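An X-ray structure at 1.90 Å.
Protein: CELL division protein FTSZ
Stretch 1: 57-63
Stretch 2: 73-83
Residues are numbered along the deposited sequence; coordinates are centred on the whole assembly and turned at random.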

# COMPACT_ATOMS: atom_id res chain seq x y z
N LEU A 57 -5.18 18.40 10.96
CA LEU A 57 -4.87 18.12 12.35
C LEU A 57 -6.14 17.74 13.11
O LEU A 57 -7.09 18.52 13.17
CB LEU A 57 -4.23 19.35 13.00
CG LEU A 57 -3.74 19.23 14.44
CD1 LEU A 57 -2.59 18.23 14.52
CD2 LEU A 57 -3.32 20.61 14.96
N ILE A 58 -6.17 16.55 13.69
CA ILE A 58 -7.31 16.12 14.49
C ILE A 58 -6.91 15.91 15.94
O ILE A 58 -5.72 15.91 16.29
CB ILE A 58 -7.94 14.81 13.96
CG1 ILE A 58 -6.92 13.67 14.02
CG2 ILE A 58 -8.45 14.99 12.52
CD1 ILE A 58 -7.52 12.30 13.69
N GLY A 59 -7.91 15.73 16.80
CA GLY A 59 -7.65 15.42 18.19
C GLY A 59 -7.16 16.60 19.01
O GLY A 59 -6.65 16.40 20.12
N GLN A 60 -7.30 17.81 18.49
CA GLN A 60 -6.78 18.98 19.19
C GLN A 60 -7.35 19.09 20.61
O GLN A 60 -6.62 19.44 21.56
CB GLN A 60 -7.06 20.26 18.41
CG GLN A 60 -6.49 20.30 17.00
CD GLN A 60 -7.53 19.98 15.93
OE1 GLN A 60 -8.30 19.02 16.04
NE2 GLN A 60 -7.56 20.81 14.89
N SER A 61 -8.63 18.79 20.76
CA SER A 61 -9.29 18.90 22.07
C SER A 61 -8.76 17.87 23.08
O SER A 61 -8.96 18.04 24.28
CB SER A 61 -10.80 18.73 21.92
OG SER A 61 -11.11 17.39 21.58
N ARG A 62 -8.10 16.82 22.59
CA ARG A 62 -7.60 15.75 23.45
C ARG A 62 -6.09 15.78 23.64
O ARG A 62 -5.59 15.42 24.70
CB ARG A 62 -7.95 14.36 22.87
CG ARG A 62 -9.43 14.07 22.70
CD ARG A 62 -10.13 13.85 24.03
NE ARG A 62 -9.82 12.57 24.68
CZ ARG A 62 -10.39 11.41 24.37
NH1 ARG A 62 -11.26 11.33 23.37
NH2 ARG A 62 -10.08 10.31 25.04
N VAL A 63 -5.35 16.13 22.59
CA VAL A 63 -3.89 16.08 22.70
C VAL A 63 -3.18 17.36 22.28
O VAL A 63 -1.96 17.41 22.29
CB VAL A 63 -3.28 14.87 21.94
CG1 VAL A 63 -3.74 13.56 22.56
CG2 VAL A 63 -3.62 14.92 20.45
N GLU A 73 -6.05 3.13 20.86
CA GLU A 73 -7.44 3.24 21.31
C GLU A 73 -7.87 4.71 21.30
O GLU A 73 -8.97 5.05 20.84
CB GLU A 73 -7.58 2.65 22.71
CG GLU A 73 -9.02 2.56 23.21
CD GLU A 73 -9.12 1.79 24.52
OE1 GLU A 73 -8.83 0.58 24.53
OE2 GLU A 73 -9.48 2.41 25.55
N LEU A 74 -6.98 5.58 21.79
CA LEU A 74 -7.22 7.02 21.76
C LEU A 74 -7.19 7.52 20.32
O LEU A 74 -7.95 8.42 19.96
CB LEU A 74 -6.19 7.76 22.62
CG LEU A 74 -6.22 9.30 22.62
CD1 LEU A 74 -7.57 9.84 23.11
CD2 LEU A 74 -5.08 9.86 23.46
N GLY A 75 -6.31 6.93 19.50
CA GLY A 75 -6.25 7.26 18.08
C GLY A 75 -7.57 6.99 17.37
O GLY A 75 -8.01 7.78 16.53
N ALA A 76 -8.21 5.88 17.72
CA ALA A 76 -9.51 5.56 17.15
C ALA A 76 -10.58 6.55 17.65
O ALA A 76 -11.45 6.96 16.88
CB ALA A 76 -9.90 4.13 17.49
N GLU A 77 -10.53 6.91 18.92
CA GLU A 77 -11.51 7.84 19.48
C GLU A 77 -11.43 9.23 18.84
O GLU A 77 -12.46 9.83 18.52
CB GLU A 77 -11.36 7.94 21.00
CG GLU A 77 -11.92 6.73 21.74
CD GLU A 77 -11.53 6.71 23.22
OE1 GLU A 77 -10.83 7.64 23.66
OE2 GLU A 77 -11.92 5.75 23.92
N ILE A 78 -10.21 9.74 18.63
CA ILE A 78 -10.09 11.07 18.03
C ILE A 78 -10.50 11.06 16.57
O ILE A 78 -11.10 12.03 16.08
CB ILE A 78 -8.69 11.72 18.20
CG1 ILE A 78 -7.61 10.84 17.58
CG2 ILE A 78 -8.41 12.03 19.68
CD1 ILE A 78 -6.27 11.55 17.43
N ALA A 79 -10.19 9.98 15.86
CA ALA A 79 -10.63 9.85 14.48
C ALA A 79 -12.15 9.85 14.38
O ALA A 79 -12.73 10.45 13.47
CB ALA A 79 -10.04 8.57 13.83
N GLU A 80 -12.81 9.19 15.33
CA GLU A 80 -14.26 9.17 15.33
C GLU A 80 -14.87 10.52 15.69
O GLU A 80 -15.84 10.95 15.08
CB GLU A 80 -14.80 8.07 16.25
CG GLU A 80 -14.41 6.68 15.76
CD GLU A 80 -15.19 5.57 16.43
OE1 GLU A 80 -15.50 5.69 17.63
OE2 GLU A 80 -15.50 4.57 15.74
N GLU A 81 -14.28 11.20 16.67
CA GLU A 81 -14.79 12.49 17.13
C GLU A 81 -14.59 13.55 16.07
O GLU A 81 -15.45 14.40 15.84
CB GLU A 81 -14.07 12.92 18.42
CG GLU A 81 -14.38 12.05 19.63
CD GLU A 81 -13.35 12.18 20.76
OE1 GLU A 81 -12.33 12.89 20.59
OE2 GLU A 81 -13.58 11.56 21.82
N ASP A 82 -13.45 13.49 15.39
CA ASP A 82 -13.07 14.55 14.47
C ASP A 82 -13.16 14.18 12.99
O ASP A 82 -12.52 14.81 12.15
CB ASP A 82 -11.66 15.06 14.81
CG ASP A 82 -11.59 15.75 16.18
OD1 ASP A 82 -12.62 16.28 16.65
OD2 ASP A 82 -10.49 15.78 16.77
N ILE A 83 -13.97 13.17 12.67
CA ILE A 83 -14.06 12.68 11.30
C ILE A 83 -14.54 13.77 10.33
O ILE A 83 -14.20 13.76 9.16
CB ILE A 83 -14.95 11.41 11.17
CG1 ILE A 83 -14.64 10.67 9.87
CG2 ILE A 83 -16.44 11.75 11.27
CD1 ILE A 83 -13.21 10.14 9.82
O HOH W 1 -10.61 15.39 19.64
O HOH W 2 -10.51 18.40 18.63

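The loop at Ile58-Gly59 and the short helix 60-63 pack against the end of a helix that runs through to Glu81, and against Asp82 just beyond it, through a small apolar seam bordered along one side by polar and charged contacts, with Arg62 and Asp82 providing the principal polar anchors. Arg62 reaches across with its side chain lodged among Leu74, Glu77, Ile78 and Glu81. Its NH2 forms a salt bridge with Glu77 OE1 at 3.1 Å, and its NH1 another with Glu81 OE2 at 2.8 Å. Because the two glutamates are one helical turn apart, a single guanidinium can meet both carboxylates near its plane, leaving one face to be covered by Leu74 CD1, 3.2 Å from Arg62 NH2.

Asp82, the first residue to leave helical geometry, accepts a short hydrogen bond at OD2 from Gly59 N (2.6 Å). Gly59 has a positive phi and approaches Ile78 closely, its CA lying 3.8 Å from Ile78 CG2; an ideal CB here would clash with Ile78 CD1 at 2.9 Å. Alongside these polar contacts, Ile58 CD1 lies 4.0 Å from Ile78 CD1, while Val63 CG1 meets Leu74 CD2 at the same distance. Water 1 extends the polar network, hydrogen-bonding to Ser61 OG at 2.8 Å and to Asp82 OD2 at 2.9 Å.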